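Local coordinates for protein putative N-acetylmuramoyl-L-alanine amidase,autolysin cwp6 (Peptoclostridium difficile, PDB 5J72) that probably cleaves the amide bond between N-acetylmuramic acid and L-alanine in peptidoglycan as a zinc-dependent autolysin that carries CWB2 cell wall-anchoring repeats, at residues Ile252-Gly266 and Lys279-Lys292. Numbering follows the deposited sequence.
Sequences IDKYHDVNKIYIANG and KAGEDQQPIILANK
In the parallel beta-alpha-beta unit of a CWB2 repeat, strand 260-265 meets the end of the crossover helix and the strand that follows it, and Tyr262 serves both. Its backbone pairs with strand 287-290: Tyr262 N binds Pro286 O at 3.1 Å, Tyr262 O receives Ile288 N, and the pattern runs on through Ala264 and Ala290 to Gly266 N. Its ring reaches the last turn of helix 270-283, with CD2 3.8 Å from Ala280 CB. The hydroxyl OH then donates to Asp283 OD2 at 2.5 Å, a short bond in the plane of the ring. Lys260, its chain bent at chi3 (37°), brings NZ to the same OD2 at 2.9 Å from the other face of the carboxylate. Lys279 NZ holds OD1 on the syn side, so three groups fix the rotation of Asp283, and the two lysines probably stabilise its negative charge.

Beyond the Schellman turn at Gln284, the side chain of Gln285 binds three backbone groups of 257-260. A bend at chi2 (-76°) turns its amide back to the loop 256-259 and the start of strand 260-265, where OE1 accepts both Asn259 N (2.8 Å) and Lys260 N from one face of its plane, while NE2 gives a nearly straight bond to Asp257 O. His256 NE2 likewise points in its ring plane at Gln284 O, 2.8 Å away at an N-H...O angle of 172°. Next to this polar grip, Val258 CG1 meets Pro286 CD tip to tip at 3.7 Å; further along the strands, Ile261 CG2 packs on Ile288 CG1.

Strand 287-290 is outermost in its four-stranded parallel sheet; on the other flank of strand 260-265 runs strand 308-314, whose Tyr312 ring meets that of Tyr262. Helix 174-180 touches His256, Ala280 and Gln284.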
ATOM      1  N   ILE A 252       0.419 -10.645  21.994  1.00 21.19           N
ATOM      2  CA  ILE A 252       1.226  -9.435  21.946  1.00 18.91           C
ATOM      3  C   ILE A 252       1.279  -8.779  23.351  1.00 19.45           C
ATOM      4  O   ILE A 252       2.324  -8.280  23.776  1.00 20.71           O
ATOM      5  CB  ILE A 252       0.604  -8.446  20.882  1.00 17.66           C
ATOM      6  CG1 ILE A 252       0.773  -9.043  19.450  1.00 20.02           C
ATOM      7  CG2 ILE A 252       1.298  -7.062  20.983  1.00 19.86           C
ATOM      8  CD1 ILE A 252      -0.115  -8.332  18.340  1.00 21.03           C
ATOM      9  N   ASP A 253       0.148  -8.796  24.057  1.00 20.71           N
ATOM     10  CA  ASP A 253       0.074  -8.177  25.387  1.00 24.40           C
ATOM     11  C   ASP A 253       1.053  -8.835  26.424  1.00 26.51           C
ATOM     12  O   ASP A 253       1.350  -8.221  27.451  1.00 28.46           O
ATOM     13  CB  ASP A 253      -1.373  -8.277  25.892  1.00 24.05           C
ATOM     14  CG  ASP A 253      -1.596  -7.489  27.125  1.00 33.29           C
ATOM     15  OD1 ASP A 253      -1.419  -6.260  27.079  1.00 32.66           O
ATOM     16  OD2 ASP A 253      -1.913  -8.089  28.137  1.00 36.36           O
ATOM     17  N   LYS A 254       1.549 -10.040  26.140  1.00 26.00           N
ATOM     18  CA  LYS A 254       2.548 -10.669  27.032  1.00 22.57           C
ATOM     19  C   LYS A 254       3.887 -10.011  26.832  1.00 27.83           C
ATOM     20  O   LYS A 254       4.764 -10.130  27.703  1.00 30.31           O
ATOM     21  CB  LYS A 254       2.715 -12.141  26.683  1.00 24.86           C
ATOM     22  CG  LYS A 254       1.548 -13.042  27.075  1.00 25.33           C
ATOM     23  CD  LYS A 254       1.843 -14.378  26.416  1.00 32.62           C
ATOM     24  CE  LYS A 254       1.135 -15.583  27.030  1.00 50.47           C
ATOM     25  NZ  LYS A 254       1.967 -16.865  26.825  1.00 53.33           N
ATOM     26  N   TYR A 255       4.094  -9.312  25.681  1.00 23.53           N
ATOM     27  CA  TYR A 255       5.381  -8.627  25.409  1.00 23.82           C
ATOM     28  C   TYR A 255       5.365  -7.167  25.783  1.00 25.85           C
ATOM     29  O   TYR A 255       6.348  -6.658  26.320  1.00 25.79           O
ATOM     30  CB  TYR A 255       5.696  -8.714  23.904  1.00 27.68           C
ATOM     31  CG  TYR A 255       6.163 -10.097  23.535  1.00 34.75           C
ATOM     32  CD1 TYR A 255       5.270 -11.172  23.487  1.00 31.30           C
ATOM     33  CD2 TYR A 255       7.513 -10.354  23.308  1.00 39.97           C
ATOM     34  CE1 TYR A 255       5.726 -12.482  23.254  1.00 31.94           C
ATOM     35  CE2 TYR A 255       7.969 -11.648  23.063  1.00 42.25           C
ATOM     36  CZ  TYR A 255       7.082 -12.706  23.050  1.00 37.89           C
ATOM     37  OH  TYR A 255       7.623 -13.949  22.821  1.00 47.69           O
ATOM     38  N   HIS A 256       4.260  -6.454  25.459  1.00 26.58           N
ATOM     39  CA  HIS A 256       4.161  -5.037  25.827  1.00 26.58           C
ATOM     40  C   HIS A 256       2.674  -4.714  25.837  1.00 26.84           C
ATOM     41  O   HIS A 256       1.874  -5.468  25.283  1.00 27.21           O
ATOM     42  CB  HIS A 256       4.925  -4.115  24.859  1.00 24.53           C
ATOM     43  CG  HIS A 256       4.565  -4.354  23.430  1.00 28.55           C
ATOM     44  ND1 HIS A 256       5.366  -5.102  22.590  1.00 29.17           N
ATOM     45  CD2 HIS A 256       3.493  -3.962  22.698  1.00 27.36           C
ATOM     46  CE1 HIS A 256       4.775  -5.167  21.407  1.00 30.53           C
ATOM     47  NE2 HIS A 256       3.644  -4.489  21.439  1.00 25.83           N
ATOM     48  N   ASP A 257       2.302  -3.596  26.447  1.00 26.11           N
ATOM     49  CA  ASP A 257       0.877  -3.334  26.545  1.00 27.89           C
ATOM     50  C   ASP A 257       0.156  -3.106  25.239  1.00 25.83           C
ATOM     51  O   ASP A 257       0.637  -2.360  24.382  1.00 27.95           O
ATOM     52  CB  ASP A 257       0.647  -2.057  27.411  1.00 33.40           C
ATOM     53  CG  ASP A 257       0.991  -2.232  28.899  1.00 43.94           C
ATOM     54  OD1 ASP A 257       1.142  -1.219  29.587  1.00 48.38           O
ATOM     55  OD2 ASP A 257       1.122  -3.394  29.354  1.00 44.60           O
ATOM     56  N   VAL A 258      -0.988  -3.718  25.111  1.00 26.50           N
ATOM     57  CA  VAL A 258      -1.824  -3.430  23.973  1.00 27.08           C
ATOM     58  C   VAL A 258      -2.675  -2.193  24.350  1.00 31.15           C
ATOM     59  O   VAL A 258      -3.470  -2.270  25.283  1.00 32.37           O
ATOM     60  CB  VAL A 258      -2.697  -4.628  23.615  1.00 27.66           C
ATOM     61  CG1 VAL A 258      -3.839  -4.203  22.676  1.00 29.99           C
ATOM     62  CG2 VAL A 258      -1.826  -5.695  22.935  1.00 27.87           C
ATOM     63  N   ASN A 259      -2.494  -1.064  23.655  1.00 29.06           N
ATOM     64  CA  ASN A 259      -3.313   0.108  23.967  1.00 30.85           C
ATOM     65  C   ASN A 259      -3.892   0.776  22.723  1.00 28.43           C
ATOM     66  O   ASN A 259      -4.483   1.833  22.813  1.00 27.38           O
ATOM     67  CB  ASN A 259      -2.517   1.102  24.769  1.00 33.41           C
ATOM     68  CG  ASN A 259      -1.276   1.534  24.095  1.00 44.54           C
ATOM     69  OD1 ASN A 259      -1.097   1.361  22.873  1.00 47.61           O
ATOM     70  ND2 ASN A 259      -0.317   2.034  24.852  1.00 54.09           N
ATOM     71  N   LYS A 260      -3.733   0.149  21.568  1.00 24.36           N
ATOM     72  CA  LYS A 260      -4.270   0.679  20.324  1.00 24.08           C
ATOM     73  C   LYS A 260      -4.750  -0.508  19.484  1.00 23.34           C
ATOM     74  O   LYS A 260      -4.095  -1.565  19.502  1.00 24.17           O
ATOM     75  CB  LYS A 260      -3.157   1.450  19.572  1.00 24.80           C
ATOM     76  CG  LYS A 260      -3.411   1.533  18.070  1.00 32.86           C
ATOM     77  CD  LYS A 260      -2.635   2.757  17.420  1.00 39.18           C
ATOM     78  CE  LYS A 260      -1.284   3.025  17.993  1.00 40.98           C
ATOM     79  NZ  LYS A 260      -0.493   3.990  17.113  1.00 38.35           N
ATOM     80  N   ILE A 261      -5.879  -0.381  18.781  1.00 19.96           N
ATOM     81  CA  ILE A 261      -6.305  -1.466  17.919  1.00 17.89           C
ATOM     82  C   ILE A 261      -6.713  -0.908  16.555  1.00 23.06           C
ATOM     83  O   ILE A 261      -7.133   0.235  16.424  1.00 21.66           O
ATOM     84  CB  ILE A 261      -7.477  -2.301  18.506  1.00 22.59           C
ATOM     85  CG1 ILE A 261      -8.714  -1.410  18.773  1.00 22.45           C
ATOM     86  CG2 ILE A 261      -6.996  -3.010  19.796  1.00 21.52           C
ATOM     87  CD1 ILE A 261      -9.920  -2.273  19.223  1.00 21.60           C
ATOM     88  N   TYR A 262      -6.527  -1.731  15.530  1.00 18.91           N
ATOM     89  CA  TYR A 262      -6.923  -1.413  14.188  1.00 19.01           C
ATOM     90  C   TYR A 262      -7.979  -2.442  13.907  1.00 18.84           C
ATOM     91  O   TYR A 262      -7.680  -3.617  13.856  1.00 20.60           O
ATOM     92  CB  TYR A 262      -5.734  -1.592  13.203  1.00 17.33           C
ATOM     93  CG  TYR A 262      -4.655  -0.545  13.445  1.00 18.09           C
ATOM     94  CD1 TYR A 262      -4.746   0.721  12.878  1.00 17.28           C
ATOM     95  CD2 TYR A 262      -3.555  -0.823  14.238  1.00 17.99           C
ATOM     96  CE1 TYR A 262      -3.763   1.675  13.071  1.00 18.13           C
ATOM     97  CE2 TYR A 262      -2.564   0.144  14.470  1.00 18.20           C
ATOM     98  CZ  TYR A 262      -2.680   1.392  13.874  1.00 18.38           C
ATOM     99  OH  TYR A 262      -1.763   2.379  14.088  1.00 22.88           O
ATOM    100  N   ILE A 263      -9.247  -2.003  13.684  1.00 19.18           N
ATOM    101  CA  ILE A 263     -10.338  -2.961  13.467  1.00 20.02           C
ATOM    102  C   ILE A 263     -10.657  -3.145  11.990  1.00 21.24           C
ATOM    103  O   ILE A 263     -10.686  -2.156  11.212  1.00 20.52           O
ATOM    104  CB  ILE A 263     -11.583  -2.392  14.201  1.00 24.40           C
ATOM    105  CG1 ILE A 263     -11.319  -2.372  15.715  1.00 26.46           C
ATOM    106  CG2 ILE A 263     -12.795  -3.244  13.876  1.00 22.79           C
ATOM    107  CD1 ILE A 263     -12.360  -1.502  16.483  1.00 25.77           C
ATOM    108  N   ALA A 264     -10.902  -4.363  11.582  1.00 17.07           N
ATOM    109  CA  ALA A 264     -11.356  -4.644  10.210  1.00 20.46           C
ATOM    110  C   ALA A 264     -12.476  -5.703  10.329  1.00 22.98           C
ATOM    111  O   ALA A 264     -12.549  -6.431  11.346  1.00 21.11           O
ATOM    112  CB  ALA A 264     -10.224  -5.216   9.330  1.00 22.26           C
ATOM    113  N   ASN A 265     -13.336  -5.785   9.293  1.00 24.83           N
ATOM    114  CA  ASN A 265     -14.410  -6.790   9.287  1.00 25.69           C
ATOM    115  C   ASN A 265     -13.741  -8.139   8.962  1.00 24.39           C
ATOM    116  O   ASN A 265     -13.106  -8.249   7.950  1.00 24.72           O
ATOM    117  CB  ASN A 265     -15.475  -6.392   8.260  1.00 26.30           C
ATOM    118  CG  ASN A 265     -16.657  -7.320   8.331  1.00 32.17           C
ATOM    119  OD1 ASN A 265     -16.476  -8.539   8.191  1.00 29.24           O
ATOM    120  ND2 ASN A 265     -17.879  -6.816   8.554  1.00 29.48           N
ATOM    121  N   GLY A 266     -13.862  -9.133   9.868  1.00 23.34           N
ATOM    122  CA  GLY A 266     -13.189 -10.419   9.708  1.00 23.87           C
ATOM    123  C   GLY A 266     -13.429 -11.105   8.398  1.00 26.66           C
ATOM    124  O   GLY A 266     -12.492 -11.548   7.740  1.00 23.83           O
ATOM    125  N   LYS A 279       1.178  -1.203   9.003  1.00 16.80           N
ATOM    126  CA  LYS A 279       1.194  -0.143   9.995  1.00 15.06           C
ATOM    127  C   LYS A 279       0.982  -0.759  11.418  1.00 18.01           C
ATOM    128  O   LYS A 279       1.691  -0.404  12.380  1.00 17.84           O
ATOM    129  CB  LYS A 279       0.065   0.841   9.637  1.00 17.79           C
ATOM    130  CG  LYS A 279      -0.170   1.872  10.757  1.00 16.15           C
ATOM    131  CD  LYS A 279       1.110   2.725  11.018  1.00 21.37           C
ATOM    132  CE  LYS A 279       0.782   3.866  11.987  1.00 28.12           C
ATOM    133  NZ  LYS A 279       1.977   4.351  12.719  1.00 33.14           N
ATOM    134  N   ALA A 280       0.010  -1.653  11.525  1.00 16.39           N
ATOM    135  CA  ALA A 280      -0.224  -2.369  12.790  1.00 14.67           C
ATOM    136  C   ALA A 280       1.128  -3.093  13.178  1.00 18.53           C
ATOM    137  O   ALA A 280       1.488  -3.195  14.344  1.00 18.11           O
ATOM    138  CB  ALA A 280      -1.327  -3.440  12.565  1.00 14.81           C
ATOM    139  N   GLY A 281       1.858  -3.627  12.136  1.00 16.70           N
ATOM    140  CA  GLY A 281       3.129  -4.314  12.414  1.00 18.87           C
ATOM    141  C   GLY A 281       4.184  -3.358  12.924  1.00 18.99           C
ATOM    142  O   GLY A 281       4.911  -3.681  13.869  1.00 17.95           O
ATOM    143  N   GLU A 282       4.309  -2.205  12.312  1.00 16.24           N
ATOM    144  CA  GLU A 282       5.316  -1.220  12.767  1.00 18.61           C
ATOM    145  C   GLU A 282       5.002  -0.765  14.208  1.00 20.74           C
ATOM    146  O   GLU A 282       5.913  -0.617  15.006  1.00 19.34           O
ATOM    147  CB  GLU A 282       5.265   0.046  11.836  1.00 19.85           C
ATOM    148  CG  GLU A 282       6.174   1.134  12.324  1.00 29.08           C
ATOM    149  CD  GLU A 282       6.075   2.412  11.457  1.00 37.67           C
ATOM    150  OE1 GLU A 282       5.844   2.293  10.245  1.00 35.32           O
ATOM    151  OE2 GLU A 282       6.269   3.521  12.015  1.00 44.15           O
ATOM    152  N   ASP A 283       3.715  -0.583  14.525  1.00 20.74           N
ATOM    153  CA  ASP A 283       3.313  -0.169  15.877  1.00 21.26           C
ATOM    154  C   ASP A 283       3.328  -1.348  16.851  1.00 19.98           C
ATOM    155  O   ASP A 283       3.299  -1.126  18.037  1.00 19.10           O
ATOM    156  CB  ASP A 283       1.868   0.324  15.861  1.00 20.95           C
ATOM    157  CG  ASP A 283       1.668   1.678  15.162  1.00 31.29           C
ATOM    158  OD1 ASP A 283       2.674   2.262  14.674  1.00 26.59           O
ATOM    159  OD2 ASP A 283       0.506   2.153  15.120  1.00 30.72           O
ATOM    160  N   GLN A 284       3.356  -2.608  16.324  1.00 17.24           N
ATOM    161  CA  GLN A 284       3.251  -3.825  17.170  1.00 21.56           C
ATOM    162  C   GLN A 284       1.993  -3.740  17.995  1.00 22.21           C
ATOM    163  O   GLN A 284       2.011  -4.017  19.215  1.00 20.74           O
ATOM    164  CB  GLN A 284       4.498  -3.999  18.093  1.00 18.41           C
ATOM    165  CG  GLN A 284       5.736  -4.070  17.210  1.00 20.01           C
ATOM    166  CD  GLN A 284       7.018  -4.320  18.009  1.00 26.83           C
ATOM    167  OE1 GLN A 284       6.988  -4.815  19.122  1.00 27.56           O
ATOM    168  NE2 GLN A 284       8.162  -4.000  17.415  1.00 27.58           N
ATOM    169  N   GLN A 285       0.896  -3.341  17.352  1.00 18.46           N
ATOM    170  CA  GLN A 285      -0.405  -3.272  18.065  1.00 19.24           C
ATOM    171  C   GLN A 285      -1.305  -4.117  17.199  1.00 19.75           C
ATOM    172  O   GLN A 285      -1.191  -4.192  15.956  1.00 20.77           O
ATOM    173  CB  GLN A 285      -0.867  -1.822  18.292  1.00 18.83           C
ATOM    174  CG  GLN A 285       0.085  -1.095  19.240  1.00 24.54           C
ATOM    175  CD  GLN A 285      -0.121  -1.496  20.700  1.00 23.87           C
ATOM    176  OE1 GLN A 285      -1.242  -1.706  21.178  1.00 24.28           O
ATOM    177  NE2 GLN A 285       0.974  -1.651  21.418  1.00 24.71           N
ATOM    178  N   PRO A 286      -2.255  -4.821  17.817  1.00 19.73           N
ATOM    179  CA  PRO A 286      -3.093  -5.706  17.009  1.00 17.79           C
ATOM    180  C   PRO A 286      -4.170  -5.219  16.056  1.00 20.73           C
ATOM    181  O   PRO A 286      -4.745  -4.150  16.196  1.00 18.72           O
ATOM    182  CB  PRO A 286      -3.746  -6.605  18.062  1.00 22.25           C
ATOM    183  CG  PRO A 286      -3.797  -5.760  19.314  1.00 22.62           C
ATOM    184  CD  PRO A 286      -2.751  -4.663  19.201  1.00 20.41           C
ATOM    185  N   ILE A 287      -4.425  -6.096  15.095  1.00 16.86           N
ATOM    186  CA  ILE A 287      -5.562  -5.946  14.179  1.00 19.16           C
ATOM    187  C   ILE A 287      -6.663  -6.814  14.830  1.00 22.23           C
ATOM    188  O   ILE A 287      -6.458  -8.009  15.098  1.00 20.38           O
ATOM    189  CB  ILE A 287      -5.257  -6.490  12.767  1.00 19.01           C
ATOM    190  CG1 ILE A 287      -4.159  -5.613  12.075  1.00 18.17           C
ATOM    191  CG2 ILE A 287      -6.575  -6.494  11.929  1.00 20.39           C
ATOM    192  CD1 ILE A 287      -3.615  -6.376  10.792  1.00 19.56           C
ATOM    193  N   ILE A 288      -7.803  -6.185  15.135  1.00 20.82           N
ATOM    194  CA  ILE A 288      -8.893  -6.886  15.800  1.00 22.20           C
ATOM    195  C   ILE A 288      -9.936  -7.089  14.752  1.00 23.74           C
ATOM    196  O   ILE A 288     -10.381  -6.130  14.107  1.00 22.89           O
ATOM    197  CB  ILE A 288      -9.409  -6.014  16.958  1.00 22.02           C
ATOM    198  CG1 ILE A 288      -8.358  -5.933  18.117  1.00 23.48           C
ATOM    199  CG2 ILE A 288     -10.769  -6.599  17.464  1.00 23.29           C
ATOM    200  CD1 ILE A 288      -8.128  -7.284  18.879  1.00 20.87           C
ATOM    201  N   LEU A 289     -10.324  -8.331  14.528  1.00 24.98           N
ATOM    202  CA  LEU A 289     -11.336  -8.588  13.534  1.00 22.05           C
ATOM    203  C   LEU A 289     -12.769  -8.565  14.162  1.00 24.71           C
ATOM    204  O   LEU A 289     -13.006  -9.139  15.222  1.00 27.60           O
ATOM    205  CB  LEU A 289     -11.063  -9.925  12.841  1.00 22.02           C
ATOM    206  CG  LEU A 289      -9.716  -9.939  12.109  1.00 24.10           C
ATOM    207  CD1 LEU A 289      -9.552 -11.328  11.377  1.00 26.68           C
ATOM    208  CD2 LEU A 289      -9.684  -8.780  11.041  1.00 24.52           C
ATOM    209  N   ALA A 290     -13.691  -7.942  13.474  1.00 27.35           N
ATOM    210  CA  ALA A 290     -15.043  -7.748  14.005  1.00 29.56           C
ATOM    211  C   ALA A 290     -16.133  -8.106  13.009  1.00 27.59           C
ATOM    212  O   ALA A 290     -15.898  -8.472  11.849  1.00 26.55           O
ATOM    213  CB  ALA A 290     -15.198  -6.274  14.365  1.00 27.47           C
ATOM    214  N   ASN A 291     -17.399  -8.026  13.529  1.00 28.78           N
ATOM    215  CA  ASN A 291     -18.584  -8.168  12.703  1.00 30.49           C
ATOM    216  C   ASN A 291     -18.956  -6.740  12.287  1.00 31.80           C
ATOM    217  O   ASN A 291     -18.392  -5.777  12.807  1.00 30.43           O
ATOM    218  CB  ASN A 291     -19.754  -8.814  13.534  1.00 33.09           C
ATOM    219  CG  ASN A 291     -19.413 -10.237  13.865  1.00 37.75           C
ATOM    220  OD1 ASN A 291     -19.319 -11.036  12.959  1.00 43.15           O
ATOM    221  ND2 ASN A 291     -19.096 -10.601  15.095  1.00 40.95           N
ATOM    222  N   LYS A 292     -19.916  -6.580  11.402  1.00 31.99           N
ATOM    223  CA  LYS A 292     -20.307  -5.250  10.969  1.00 31.38           C
ATOM    224  C   LYS A 292     -20.732  -4.323  12.098  1.00 31.98           C
ATOM    225  O   LYS A 292     -20.334  -3.157  12.095  1.00 30.47           O
ATOM    226  CB  LYS A 292     -21.443  -5.367   9.972  1.00 33.68           C
ATOM    227  CG  LYS A 292     -21.904  -4.005   9.487  1.00 38.66           C
ATOM    228  CD  LYS A 292     -22.704  -4.154   8.200  1.00 45.48           C
ATOM    229  CE  LYS A 292     -23.681  -3.043   8.024  1.00 52.34           C
ATOM    230  NZ  LYS A 292     -24.799  -3.457   7.132  1.00 56.01           N
TER
HETATM  231  O   HOH W   1     -16.726 -10.856  10.080  1.00 29.68           O